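Aldehyde dehydrogenase (PDB 3K9D) probably oxidises aldehydes with NAD or NADP as the electron acceptor, as a member of the aldehyde dehydrogenase family. Local coordinates at residues Gly448-Glu451 / Leu452-Arg456; Asp432-Gly435 / Pro436-Phe440; Lys23-Lys26 / Glu27-Met31; Tyr127-Leu130 / Ile131-Ala135; His80-Asn83 / Tyr84-Met88. All coordinates share one frame; numbering follows the deposited sequence.

Contact 1 (Gly448-Glu451 / Leu452-Arg456); sequences GVLE and LEDIR
Glu451 and Asp454 meet where the irregular chain after strand 440-447 winds into the weakly bonded helix 452-455, with Glu451 O taking only weak bonds from the N-H groups of Asp454 and Ile455. The firm bond runs the other way: Asp454 CG stands beside its backbone N (chi1 -68°), and the carboxylate folds back so that its OD2 accepts the N-H of Glu451 (N to OD2 3.0 Å) from above the carboxylate plane. The same OD2 lies 3.4 Å from Leu450 CD2, while Leu450 CD1 rests on Ile455 CG2 at 3.8 Å. A water bridges Glu451 OE1 (2.9 Å) and Leu452 N (2.8 Å), occupying the first N-H of the turn. Glu451 and Glu453 run side by side with nearly coplanar carboxylates, their OE1 atoms 4.0 Å apart. This pairing of like charges is probably offset by Lys237 of the second subunit, which forms salt bridges to both OE1 atoms, while His238 of that subunit bonds Glu451 OE2; the acidic turn meets basic residues across the dimer interface.

Contact 2 (Asp432-Gly435 / Pro436-Phe440); sequences DNIG and PENLF
Asn438 ties the end of the 3-10 turn 436-438 back to Asp432 and Gly435 with both ends of its amide. Its ND2 donates to Asp432 OD2 at 3.0 Å; the oxygen lies in the amide plane and is approached on its anti lone pair, with carboxylate and amide planes 54° apart. Asn438 OD1 accepts the N-H of Gly435 at 3.1 Å in a nearly straight bond (169°), the donor being tilted somewhat from the carbonyl plane. A third bond, from Asn438 N to Gly435 O at 3.1 Å, closes the turn through the backbone, and Leu439 N follows with a bond to Pro436 O at 2.9 Å. With CG beside the backbone N (chi1 -54°), the Asn438 side chain lies back along the incoming chain, where Ile434 CB packs against OD1 at 3.4 Å and CG2 against the amide carbon. Farther out, Leu439 CD1 sits 3.5 Å from Gly435 O and comes more loosely to Ile434 CD1, at 4.3 Å. Leu439 also packs on strands 102-116 and 192-197. Asp432 OD1 forms a salt bridge with Arg444 of the second subunit. Donor and acceptor ends of the amide are each engaged, which fixes its rotation, and the carboxylate of Asp432 links the turn to the dimer partner.

Contact 3 (Lys23-Lys26 / Glu27-Met31); sequences KAQK and ELAAM
Backbone bonds carry most of the contact between Lys23-Lys26 and Glu27-Met31, at the C-terminal end of helix 6-28 and just beyond. Glu27 N reaches Lys23 O only weakly, at 3.3 Å, whereas Leu28 N meets Ala24 O at 2.9 Å and Ala29 N makes a short bond of 2.6 Å to Gln25 O, approaching nearly end-on to the carbonyl. The chain then passes into a type I beta turn from Leu28 to Met31, in which Met31 N bonds Leu28 O at 3.1 Å.

Side chains meet more sparingly, and chiefly against carbonyls. Ala29 CB touches Gln25 O at 3.3 Å, Glu27 CB lies equally close to Ala24 O, and Leu28 CB lies 3.4 Å from Gln25 O. The amide of Gln25 turns forward along the helix: CG leaves opposite the backbone N (chi1 -171°) and a bend at chi2 (-83°) carries NE2 to 3.7 Å from Ala29 CB. That contact is van der Waals, for NE2 is hydrogen-bonded to Gly136 O, just ahead of strand 138-143.

Ala24, Gln25 and Leu28 all pack on Ser138 of that strand. Ala24, Glu27 and Met31 rest on Pro168 in a loop, while Leu28 reaches Ile36 and Met31 reaches Ile39 of helix 33-49, which follows directly along the chain.

Contact 4 (Tyr127-Leu130 / Ile131-Ala135); sequences YKTL and ISIKA
Ile131 lies against the residues one turn back, Tyr127 and Lys128, and its side chain shares its neighbours between the Tyr127 carbonyl, the Lys128 carbonyl and the Tyr127 ring. CB stands 3.8 Å from Tyr127 O, the carbonyl that accepts the N-H of Ile131. At CB the chain forks: CG2, beside the backbone N, lies 3.6 Å from Tyr127 O, while CG1, set between the backbone N and the carbonyl carbon (chi1 66°), lies 3.4 Å from both Tyr127 O and Lys128 O. The extended second torsion (chi2 166°) then sends the CD1 methyl obliquely onto the phenol of Tyr127, 3.6 Å from CZ, at the hydroxyl end of the ring. That hydroxyl is itself hydrogen-bonded to Ile434 O in the loop ahead of strand 440-447.

The oxygen of Lys128 is gripped twice, by Ser132 N at 3.0 Å and by Ser132 OG at 2.8 Å, from opposite faces of its carbonyl plane; the hydroxyl thereby spends its proton within the helix. Thr129 and Ile133 run side by side, CG2 to CG1 at 4.1 Å.

All of this is buried, on helix 121-134, which joins strands 102-116 and 138-143 in a beta-alpha-beta crossover. Lys128, Thr129 and Ser132 lie on strand 138-143, Leu130 and Ile133 face helix 33-49, and Tyr127 and Ile131 meet Val81 of helix 67-85.

Contact 5 (His80-Asn83 / Tyr84-Met88); sequences HVYN and YIKDM
Tyr82 and Lys86 form a CH-pi contact near the C-terminal end of helix 67-85, which packs against helices 33-49 and 121-134. Lys86 CB sits over one face of the Tyr82 ring, 4.0 Å from its centroid and displaced toward the rim, with 3.7 Å to CZ; the two side chains cross at about a right angle. Lys86 CG lies between its backbone N and carbonyl carbon (chi1 71°), and the chain runs alongside Asn83, pointing the same way, with CD 4.0 Å from Asn83 OD1; NZ makes a long salt bridge to Asp87 OD2 (3.8 Å). Beneath, Lys86 N bonds Tyr82 O at 2.8 Å and Ile85 N bonds Val81 O at 3.0 Å. Val81 CG1 touches Ile85 CG2 loosely at 4.3 Å. A type I beta turn runs from Ile85 to Met88, and Met88 SD lies over one face of the Tyr84 ring. Ile85 O and Met88 O both accept from Lys134 NZ, which also pairs with Asp37; its charge would probably suit the partly negative helix end.

How the contacts relate
Contacts 2, 4 and 5 form one cluster with centres 9 to 12 Å apart. Contacts 2 and 4 are buried and contact 5 is partly so, and the Ile131 methyl of contact 4 reaches Leu439 and Gly435 of contact 2, while Pro436 packs on Ile85 of contact 5. Contact 3, partly buried, joins at the margin through Leu28 CD1 on Ile133 CD1, 3.9 Å apart. Contact 1 is a surface contact, alone at the C-terminal end, its centre 48 Å from that of the chain. Helix backbone bonds dominate contacts 3, 4 and 5, a side-chain amide organises contact 2, and acidic groups rule contact 1. Of the five, contacts 1 and 2 reach the second subunit.

Contact 1 (Gly448-Glu451 / Leu452-Arg456)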
loop_
_atom_site.group_PDB
_atom_site.type_symbol
_atom_site.label_atom_id
_atom_site.label_comp_id
_atom_site.label_asym_id
_atom_site.label_seq_id
_atom_site.Cartn_x
_atom_site.Cartn_y
_atom_site.Cartn_z
ATOM N N GLY A 448 -20.338 17.621 8.031
ATOM C CA GLY A 448 -19.817 18.659 8.913
ATOM C C GLY A 448 -20.393 18.630 10.312
ATOM O O GLY A 448 -21.607 18.527 10.495
ATOM N N VAL A 449 -19.502 18.689 11.294
ATOM C CA VAL A 449 -19.885 18.684 12.708
ATOM C C VAL A 449 -19.400 19.961 13.421
ATOM O O VAL A 449 -19.736 20.209 14.584
ATOM C CB VAL A 449 -19.375 17.394 13.444
ATOM C CG1 VAL A 449 -20.103 16.137 12.927
ATOM C CG2 VAL A 449 -17.860 17.230 13.313
ATOM N N LEU A 450 -18.621 20.765 12.700
ATOM C CA LEU A 450 -17.971 21.949 13.258
ATOM C C LEU A 450 -17.866 23.044 12.209
ATOM O O LEU A 450 -17.930 22.767 11.016
ATOM C CB LEU A 450 -16.565 21.605 13.773
ATOM C CG LEU A 450 -16.346 20.994 15.166
ATOM C CD1 LEU A 450 -14.874 21.054 15.513
ATOM C CD2 LEU A 450 -17.159 21.670 16.265
ATOM N N GLU A 451 -17.703 24.286 12.666
ATOM C CA GLU A 451 -17.494 25.428 11.774
ATOM C C GLU A 451 -16.060 25.964 11.872
ATOM O O GLU A 451 -15.306 25.580 12.772
ATOM C CB GLU A 451 -18.510 26.534 12.072
ATOM C CG GLU A 451 -19.967 26.147 11.821
ATOM C CD GLU A 451 -20.402 26.272 10.356
ATOM O OE1 GLU A 451 -20.006 27.241 9.672
ATOM O OE2 GLU A 451 -21.159 25.403 9.898
ATOM N N LEU A 452 -15.688 26.844 10.936
ATOM C CA LEU A 452 -14.396 27.541 10.960
ATOM C C LEU A 452 -14.219 28.278 12.286
ATOM O O LEU A 452 -13.134 28.239 12.886
ATOM C CB LEU A 452 -14.323 28.565 9.822
ATOM C CG LEU A 452 -13.065 28.807 8.975
ATOM C CD1 LEU A 452 -13.188 30.141 8.255
ATOM C CD2 LEU A 452 -11.743 28.718 9.744
ATOM N N GLU A 453 -15.300 28.931 12.722
ATOM C CA GLU A 453 -15.360 29.687 13.982
ATOM C C GLU A 453 -15.077 28.834 15.227
ATOM O O GLU A 453 -14.431 29.298 16.169
ATOM C CB GLU A 453 -16.720 30.371 14.130
ATOM C CG GLU A 453 -16.957 31.562 13.187
ATOM C CD GLU A 453 -17.625 31.167 11.875
ATOM O OE1 GLU A 453 -18.336 30.141 11.852
ATOM O OE2 GLU A 453 -17.453 31.894 10.871
ATOM N N ASP A 454 -15.566 27.593 15.215
ATOM C CA ASP A 454 -15.354 26.637 16.301
ATOM C C ASP A 454 -13.878 26.275 16.475
ATOM O O ASP A 454 -13.383 26.157 17.600
ATOM C CB ASP A 454 -16.159 25.352 16.046
ATOM C CG ASP A 454 -17.664 25.562 16.134
ATOM O OD1 ASP A 454 -18.112 26.512 16.806
ATOM O OD2 ASP A 454 -18.406 24.761 15.529
ATOM N N ILE A 455 -13.182 26.098 15.356
ATOM C CA ILE A 455 -11.790 25.667 15.382
ATOM C C ILE A 455 -10.820 26.859 15.501
ATOM O O ILE A 455 -9.613 26.673 15.685
ATOM C CB ILE A 455 -11.447 24.711 14.192
ATOM C CG1 ILE A 455 -11.081 25.478 12.919
ATOM C CG2 ILE A 455 -12.600 23.721 13.922
ATOM C CD1 ILE A 455 -10.229 24.666 11.981
ATOM N N ARG A 456 -11.370 28.071 15.422
ATOM C CA ARG A 456 -10.600 29.310 15.515
ATOM C C ARG A 456 -10.145 29.567 16.944
ATOM O O ARG A 456 -8.957 29.483 17.248
ATOM C CB ARG A 456 -11.458 30.484 15.050
ATOM C CG ARG A 456 -10.775 31.434 14.091
ATOM C CD ARG A 456 -10.724 30.814 12.713
ATOM N NE ARG A 456 -10.421 31.785 11.665
ATOM C CZ ARG A 456 -11.335 32.383 10.908
ATOM N NH1 ARG A 456 -12.626 32.132 11.087
ATOM N NH2 ARG A 456 -10.957 33.245 9.975
HETATM O O HOH W 1 -17.343 26.742 8.670
#

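Contact 2 (Asp432-Gly435 / Pro436-Phe440)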
loop_
_atom_site.group_PDB
_atom_site.type_symbol
_atom_site.label_atom_id
_atom_site.label_comp_id
_atom_site.label_asym_id
_atom_site.label_seq_id
_atom_site.Cartn_x
_atom_site.Cartn_y
_atom_site.Cartn_z
ATOM N N ASP A 432 0.725 -8.326 4.728
ATOM C CA ASP A 432 -0.426 -9.208 4.844
ATOM C C ASP A 432 -0.291 -10.465 4.001
ATOM O O ASP A 432 0.425 -10.488 2.989
ATOM C CB ASP A 432 -1.734 -8.476 4.516
ATOM C CG ASP A 432 -1.970 -7.256 5.412
ATOM O OD1 ASP A 432 -1.417 -7.190 6.533
ATOM O OD2 ASP A 432 -2.710 -6.354 4.987
ATOM N N ASN A 433 -0.951 -11.522 4.463
ATOM C CA ASN A 433 -1.377 -12.596 3.576
ATOM C C ASN A 433 -2.550 -11.982 2.871
ATOM O O ASN A 433 -3.577 -11.699 3.484
ATOM C CB ASN A 433 -1.845 -13.807 4.380
ATOM C CG ASN A 433 -0.698 -14.715 4.817
ATOM O OD1 ASN A 433 0.413 -14.264 5.069
ATOM N ND2 ASN A 433 -0.976 -16.007 4.920
ATOM N N ILE A 434 -2.417 -11.738 1.585
ATOM C CA ILE A 434 -3.364 -10.810 1.014
ATOM C C ILE A 434 -4.630 -11.457 0.470
ATOM O O ILE A 434 -4.644 -12.639 0.074
ATOM C CB ILE A 434 -2.713 -9.729 0.109
ATOM C CG1 ILE A 434 -2.399 -10.246 -1.280
ATOM C CG2 ILE A 434 -1.543 -9.056 0.818
ATOM C CD1 ILE A 434 -3.365 -9.665 -2.275
ATOM N N GLY A 435 -5.705 -10.682 0.569
ATOM C CA GLY A 435 -7.038 -11.115 0.186
ATOM C C GLY A 435 -7.848 -9.923 -0.259
ATOM O O GLY A 435 -7.274 -8.905 -0.645
ATOM N N PRO A 436 -9.190 -10.033 -0.189
ATOM C CA PRO A 436 -10.148 -8.997 -0.619
ATOM C C PRO A 436 -9.883 -7.601 -0.059
ATOM O O PRO A 436 -9.934 -6.625 -0.802
ATOM C CB PRO A 436 -11.482 -9.533 -0.097
ATOM C CG PRO A 436 -11.316 -11.006 -0.179
ATOM C CD PRO A 436 -9.891 -11.238 0.291
ATOM N N GLU A 437 -9.558 -7.530 1.230
ATOM C CA GLU A 437 -9.362 -6.264 1.935
ATOM C C GLU A 437 -8.111 -5.481 1.529
ATOM O O GLU A 437 -7.928 -4.343 1.960
ATOM C CB GLU A 437 -9.396 -6.499 3.454
ATOM C CG GLU A 437 -10.793 -6.817 3.993
ATOM C CD GLU A 437 -10.844 -7.002 5.502
ATOM O OE1 GLU A 437 -11.840 -7.574 5.986
ATOM O OE2 GLU A 437 -9.904 -6.581 6.213
ATOM N N ASN A 438 -7.254 -6.090 0.711
ATOM C CA ASN A 438 -6.119 -5.402 0.093
ATOM C C ASN A 438 -6.407 -4.971 -1.346
ATOM O O ASN A 438 -5.525 -4.443 -2.040
ATOM C CB ASN A 438 -4.890 -6.310 0.090
ATOM C CG ASN A 438 -4.559 -6.846 1.464
ATOM O OD1 ASN A 438 -5.009 -7.921 1.835
ATOM N ND2 ASN A 438 -3.796 -6.086 2.235
ATOM N N LEU A 439 -7.632 -5.238 -1.798
ATOM C CA LEU A 439 -8.016 -5.041 -3.192
ATOM C C LEU A 439 -9.282 -4.201 -3.356
ATOM O O LEU A 439 -9.952 -4.257 -4.388
ATOM C CB LEU A 439 -8.153 -6.391 -3.907
ATOM C CG LEU A 439 -6.823 -7.155 -3.991
ATOM C CD1 LEU A 439 -7.100 -8.626 -4.171
ATOM C CD2 LEU A 439 -5.901 -6.597 -5.109
ATOM N N PHE A 440 -9.614 -3.453 -2.313
ATOM C CA PHE A 440 -10.530 -2.319 -2.445
ATOM C C PHE A 440 -10.056 -1.149 -1.596
ATOM O O PHE A 440 -9.392 -1.348 -0.569
ATOM C CB PHE A 440 -12.023 -2.679 -2.215
ATOM C CG PHE A 440 -12.369 -3.119 -0.818
ATOM C CD1 PHE A 440 -12.741 -2.192 0.151
ATOM C CD2 PHE A 440 -12.376 -4.467 -0.486
ATOM C CE1 PHE A 440 -13.077 -2.603 1.442
ATOM C CE2 PHE A 440 -12.718 -4.891 0.797
ATOM C CZ PHE A 440 -13.060 -3.962 1.766
#

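Contact 3 (Lys23-Lys26 / Glu27-Met31)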
loop_
_atom_site.group_PDB
_atom_site.type_symbol
_atom_site.label_atom_id
_atom_site.label_comp_id
_atom_site.label_asym_id
_atom_site.label_seq_id
_atom_site.Cartn_x
_atom_site.Cartn_y
_atom_site.Cartn_z
ATOM N N LYS A 23 -13.398 -2.334 -19.252
ATOM C CA LYS A 23 -14.842 -2.351 -19.524
ATOM C C LYS A 23 -15.600 -3.334 -18.633
ATOM O O LYS A 23 -16.642 -2.997 -18.068
ATOM C CB LYS A 23 -15.112 -2.702 -20.994
ATOM C CG LYS A 23 -14.731 -1.623 -22.002
ATOM C CD LYS A 23 -15.016 -2.107 -23.411
ATOM C CE LYS A 23 -13.973 -1.624 -24.403
ATOM N NZ LYS A 23 -13.963 -2.488 -25.623
ATOM N N ALA A 24 -15.049 -4.539 -18.491
ATOM C CA ALA A 24 -15.694 -5.606 -17.741
ATOM C C ALA A 24 -15.837 -5.270 -16.262
ATOM O O ALA A 24 -16.824 -5.646 -15.638
ATOM C CB ALA A 24 -14.928 -6.924 -17.922
ATOM N N GLN A 25 -14.839 -4.576 -15.713
ATOM C CA GLN A 25 -14.825 -4.184 -14.299
ATOM C C GLN A 25 -15.927 -3.158 -14.016
ATOM O O GLN A 25 -16.575 -3.213 -12.971
ATOM C CB GLN A 25 -13.443 -3.652 -13.901
ATOM C CG GLN A 25 -13.244 -3.421 -12.413
ATOM C CD GLN A 25 -13.786 -2.076 -11.972
ATOM O OE1 GLN A 25 -13.706 -1.092 -12.709
ATOM N NE2 GLN A 25 -14.382 -2.039 -10.785
ATOM N N LYS A 26 -16.149 -2.245 -14.959
ATOM C CA LYS A 26 -17.245 -1.264 -14.841
ATOM C C LYS A 26 -18.599 -1.950 -14.778
ATOM O O LYS A 26 -19.492 -1.516 -14.057
ATOM C CB LYS A 26 -17.157 -0.201 -15.941
ATOM C CG LYS A 26 -15.996 0.766 -15.649
ATOM C CD LYS A 26 -15.697 1.758 -16.764
ATOM C CE LYS A 26 -14.234 2.248 -16.715
ATOM N NZ LYS A 26 -13.794 2.893 -15.444
ATOM N N GLU A 27 -18.710 -3.072 -15.480
ATOM C CA GLU A 27 -19.860 -3.944 -15.354
ATOM C C GLU A 27 -19.908 -4.687 -13.999
ATOM O O GLU A 27 -20.962 -4.756 -13.379
ATOM C CB GLU A 27 -19.879 -4.904 -16.535
ATOM C CG GLU A 27 -21.226 -5.382 -16.925
ATOM C CD GLU A 27 -21.208 -6.060 -18.274
ATOM O OE1 GLU A 27 -21.711 -7.203 -18.377
ATOM O OE2 GLU A 27 -20.676 -5.446 -19.226
ATOM N N LEU A 28 -18.772 -5.211 -13.529
ATOM C CA LEU A 28 -18.698 -5.803 -12.188
ATOM C C LEU A 28 -19.012 -4.787 -11.089
ATOM O O LEU A 28 -19.605 -5.139 -10.071
ATOM C CB LEU A 28 -17.306 -6.374 -11.916
ATOM C CG LEU A 28 -16.857 -7.692 -12.526
ATOM C CD1 LEU A 28 -15.375 -7.866 -12.219
ATOM C CD2 LEU A 28 -17.676 -8.868 -11.982
ATOM N N ALA A 29 -18.590 -3.535 -11.307
ATOM C CA ALA A 29 -18.789 -2.421 -10.369
ATOM C C ALA A 29 -20.266 -2.043 -10.131
ATOM O O ALA A 29 -20.592 -1.433 -9.117
ATOM C CB ALA A 29 -17.994 -1.193 -10.832
ATOM N N ALA A 30 -21.148 -2.403 -11.061
ATOM C CA ALA A 30 -22.585 -2.179 -10.898
ATOM C C ALA A 30 -23.303 -3.318 -10.151
ATOM O O ALA A 30 -24.430 -3.144 -9.670
ATOM C CB ALA A 30 -23.233 -1.946 -12.258
ATOM N N MET A 31 -22.657 -4.479 -10.062
ATOM C CA MET A 31 -23.268 -5.668 -9.451
ATOM C C MET A 31 -23.328 -5.586 -7.928
ATOM O O MET A 31 -22.442 -5.003 -7.294
ATOM C CB MET A 31 -22.506 -6.938 -9.843
ATOM C CG MET A 31 -22.322 -7.164 -11.325
ATOM S SD MET A 31 -21.596 -8.802 -11.665
ATOM C CE MET A 31 -21.873 -8.844 -13.417
#

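Contact 4 (Tyr127-Leu130 / Ile131-Ala135)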
loop_
_atom_site.group_PDB
_atom_site.type_symbol
_atom_site.label_atom_id
_atom_site.label_comp_id
_atom_site.label_asym_id
_atom_site.label_seq_id
_atom_site.Cartn_x
_atom_site.Cartn_y
_atom_site.Cartn_z
ATOM N N TYR A 127 -6.619 -18.566 -6.727
ATOM C CA TYR A 127 -6.662 -17.735 -5.533
ATOM C C TYR A 127 -6.756 -16.233 -5.841
ATOM O O TYR A 127 -7.591 -15.570 -5.270
ATOM C CB TYR A 127 -5.454 -18.059 -4.635
ATOM C CG TYR A 127 -4.875 -16.883 -3.886
ATOM C CD1 TYR A 127 -5.488 -16.390 -2.729
ATOM C CD2 TYR A 127 -3.697 -16.266 -4.327
ATOM C CE1 TYR A 127 -4.946 -15.281 -2.039
ATOM C CE2 TYR A 127 -3.156 -15.165 -3.645
ATOM C CZ TYR A 127 -3.777 -14.688 -2.507
ATOM O OH TYR A 127 -3.229 -13.606 -1.844
ATOM N N LYS A 128 -5.913 -15.735 -6.746
ATOM C CA LYS A 128 -5.896 -14.305 -7.120
ATOM C C LYS A 128 -7.194 -13.886 -7.795
ATOM O O LYS A 128 -7.686 -12.791 -7.549
ATOM C CB LYS A 128 -4.720 -13.971 -8.046
ATOM C CG LYS A 128 -3.361 -14.025 -7.382
ATOM C CD LYS A 128 -2.281 -13.356 -8.244
ATOM C CE LYS A 128 -0.980 -13.197 -7.431
ATOM N NZ LYS A 128 0.222 -12.874 -8.240
ATOM N N THR A 129 -7.729 -14.771 -8.636
ATOM C CA THR A 129 -8.975 -14.537 -9.343
ATOM C C THR A 129 -10.092 -14.354 -8.325
ATOM O O THR A 129 -10.782 -13.337 -8.338
ATOM C CB THR A 129 -9.304 -15.686 -10.299
ATOM O OG1 THR A 129 -8.313 -15.757 -11.323
ATOM C CG2 THR A 129 -10.673 -15.469 -10.965
ATOM N N LEU A 130 -10.220 -15.326 -7.423
ATOM C CA LEU A 130 -11.243 -15.324 -6.382
ATOM C C LEU A 130 -11.238 -14.066 -5.540
ATOM O O LEU A 130 -12.292 -13.480 -5.309
ATOM C CB LEU A 130 -11.047 -16.517 -5.449
ATOM C CG LEU A 130 -11.558 -17.871 -5.910
ATOM C CD1 LEU A 130 -10.871 -18.930 -5.104
ATOM C CD2 LEU A 130 -13.050 -17.961 -5.764
ATOM N N ILE A 131 -10.057 -13.651 -5.085
ATOM C CA ILE A 131 -9.954 -12.443 -4.254
ATOM C C ILE A 131 -10.158 -11.105 -5.017
ATOM O O ILE A 131 -10.788 -10.188 -4.491
ATOM C CB ILE A 131 -8.680 -12.451 -3.334
ATOM C CG1 ILE A 131 -7.378 -12.393 -4.149
ATOM C CG2 ILE A 131 -8.712 -13.699 -2.421
ATOM C CD1 ILE A 131 -6.161 -12.071 -3.339
ATOM N N SER A 132 -9.658 -11.020 -6.252
ATOM C CA SER A 132 -9.868 -9.840 -7.103
ATOM C C SER A 132 -11.332 -9.661 -7.471
ATOM O O SER A 132 -11.900 -8.587 -7.262
ATOM C CB SER A 132 -9.029 -9.903 -8.381
ATOM O OG SER A 132 -7.651 -10.022 -8.072
ATOM N N ILE A 133 -11.941 -10.724 -7.997
ATOM C CA ILE A 133 -13.364 -10.729 -8.352
ATOM C C ILE A 133 -14.255 -10.452 -7.132
ATOM O O ILE A 133 -15.229 -9.686 -7.235
ATOM C CB ILE A 133 -13.780 -12.056 -9.068
ATOM C CG1 ILE A 133 -13.103 -12.179 -10.446
ATOM C CG2 ILE A 133 -15.295 -12.165 -9.187
ATOM C CD1 ILE A 133 -13.706 -11.293 -11.552
ATOM N N LYS A 134 -13.891 -11.033 -5.981
ATOM C CA LYS A 134 -14.592 -10.794 -4.696
ATOM C C LYS A 134 -14.666 -9.317 -4.322
ATOM O O LYS A 134 -15.670 -8.864 -3.759
ATOM C CB LYS A 134 -13.924 -11.572 -3.553
ATOM C CG LYS A 134 -14.550 -11.393 -2.164
ATOM C CD LYS A 134 -16.007 -11.841 -2.097
ATOM C CE LYS A 134 -16.613 -11.466 -0.758
ATOM N NZ LYS A 134 -17.783 -12.286 -0.320
ATOM N N ALA A 135 -13.609 -8.576 -4.645
ATOM C CA ALA A 135 -13.547 -7.146 -4.344
ATOM C C ALA A 135 -14.057 -6.250 -5.492
ATOM O O ALA A 135 -14.003 -5.017 -5.394
ATOM C CB ALA A 135 -12.131 -6.763 -3.906
#

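Contact 5 (His80-Asn83 / Tyr84-Met88)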
loop_
_atom_site.group_PDB
_atom_site.type_symbol
_atom_site.label_atom_id
_atom_site.label_comp_id
_atom_site.label_asym_id
_atom_site.label_seq_id
_atom_site.Cartn_x
_atom_site.Cartn_y
_atom_site.Cartn_z
ATOM N N HIS A 80 -10.407 -23.527 0.438
ATOM C CA HIS A 80 -9.988 -22.843 1.661
ATOM C C HIS A 80 -10.097 -21.309 1.549
ATOM O O HIS A 80 -10.554 -20.666 2.489
ATOM C CB HIS A 80 -8.557 -23.244 2.054
ATOM C CG HIS A 80 -8.423 -24.643 2.560
ATOM N ND1 HIS A 80 -8.088 -24.928 3.867
ATOM C CD2 HIS A 80 -8.538 -25.838 1.932
ATOM C CE1 HIS A 80 -8.014 -26.238 4.025
ATOM N NE2 HIS A 80 -8.279 -26.813 2.865
ATOM N N VAL A 81 -9.676 -20.748 0.406
ATOM C CA VAL A 81 -9.805 -19.300 0.127
ATOM C C VAL A 81 -11.285 -18.914 0.083
ATOM O O VAL A 81 -11.699 -17.958 0.738
ATOM C CB VAL A 81 -9.073 -18.886 -1.198
ATOM C CG1 VAL A 81 -9.319 -17.424 -1.549
ATOM C CG2 VAL A 81 -7.563 -19.167 -1.110
ATOM N N TYR A 82 -12.075 -19.687 -0.667
ATOM C CA TYR A 82 -13.516 -19.493 -0.750
ATOM C C TYR A 82 -14.214 -19.464 0.612
ATOM O O TYR A 82 -15.005 -18.564 0.874
ATOM C CB TYR A 82 -14.187 -20.526 -1.679
ATOM C CG TYR A 82 -15.675 -20.337 -1.741
ATOM C CD1 TYR A 82 -16.215 -19.218 -2.373
ATOM C CD2 TYR A 82 -16.544 -21.235 -1.124
ATOM C CE1 TYR A 82 -17.578 -19.002 -2.407
ATOM C CE2 TYR A 82 -17.923 -21.023 -1.152
ATOM C CZ TYR A 82 -18.430 -19.901 -1.800
ATOM O OH TYR A 82 -19.787 -19.661 -1.848
ATOM N N ASN A 83 -13.914 -20.430 1.478
ATOM C CA ASN A 83 -14.536 -20.462 2.806
ATOM C C ASN A 83 -14.166 -19.265 3.695
ATOM O O ASN A 83 -14.963 -18.857 4.533
ATOM C CB ASN A 83 -14.252 -21.784 3.528
ATOM C CG ASN A 83 -15.292 -22.853 3.227
ATOM O OD1 ASN A 83 -16.376 -22.575 2.691
ATOM N ND2 ASN A 83 -14.970 -24.088 3.581
ATOM N N TYR A 84 -12.967 -18.709 3.503
ATOM C CA TYR A 84 -12.576 -17.471 4.186
ATOM C C TYR A 84 -13.298 -16.229 3.622
ATOM O O TYR A 84 -13.657 -15.319 4.381
ATOM C CB TYR A 84 -11.045 -17.287 4.167
ATOM C CG TYR A 84 -10.582 -15.862 4.431
ATOM C CD1 TYR A 84 -10.616 -15.315 5.715
ATOM C CD2 TYR A 84 -10.115 -15.065 3.391
ATOM C CE1 TYR A 84 -10.202 -13.999 5.951
ATOM C CE2 TYR A 84 -9.713 -13.753 3.607
ATOM C CZ TYR A 84 -9.753 -13.225 4.887
ATOM O OH TYR A 84 -9.342 -11.922 5.094
ATOM N N ILE A 85 -13.523 -16.199 2.306
ATOM C CA ILE A 85 -14.061 -14.994 1.643
ATOM C C ILE A 85 -15.580 -14.941 1.441
ATOM O O ILE A 85 -16.130 -13.854 1.293
ATOM C CB ILE A 85 -13.330 -14.640 0.284
ATOM C CG1 ILE A 85 -13.744 -15.572 -0.869
ATOM C CG2 ILE A 85 -11.833 -14.601 0.458
ATOM C CD1 ILE A 85 -13.066 -15.257 -2.200
ATOM N N LYS A 86 -16.258 -16.092 1.450
ATOM C CA LYS A 86 -17.687 -16.155 1.084
ATOM C C LYS A 86 -18.657 -15.197 1.829
ATOM O O LYS A 86 -19.602 -14.683 1.229
ATOM C CB LYS A 86 -18.206 -17.606 1.128
ATOM C CG LYS A 86 -18.352 -18.247 2.504
ATOM C CD LYS A 86 -19.081 -19.592 2.378
ATOM C CE LYS A 86 -19.728 -20.030 3.695
ATOM N NZ LYS A 86 -18.736 -20.328 4.775
ATOM N N ASP A 87 -18.421 -14.952 3.118
ATOM C CA ASP A 87 -19.344 -14.137 3.916
ATOM C C ASP A 87 -18.825 -12.721 4.221
ATOM O O ASP A 87 -19.490 -11.942 4.914
ATOM C CB ASP A 87 -19.736 -14.868 5.204
ATOM C CG ASP A 87 -20.576 -16.112 4.941
ATOM O OD1 ASP A 87 -21.395 -16.096 3.999
ATOM O OD2 ASP A 87 -20.425 -17.101 5.684
ATOM N N MET A 88 -17.655 -12.396 3.675
ATOM C CA MET A 88 -17.033 -11.076 3.841
ATOM C C MET A 88 -17.781 -9.992 3.051
ATOM O O MET A 88 -18.248 -10.241 1.936
ATOM C CB MET A 88 -15.567 -11.117 3.408
ATOM C CG MET A 88 -14.602 -11.840 4.378
ATOM S SD MET A 88 -12.914 -11.973 3.717
ATOM C CE MET A 88 -12.481 -10.235 3.500
#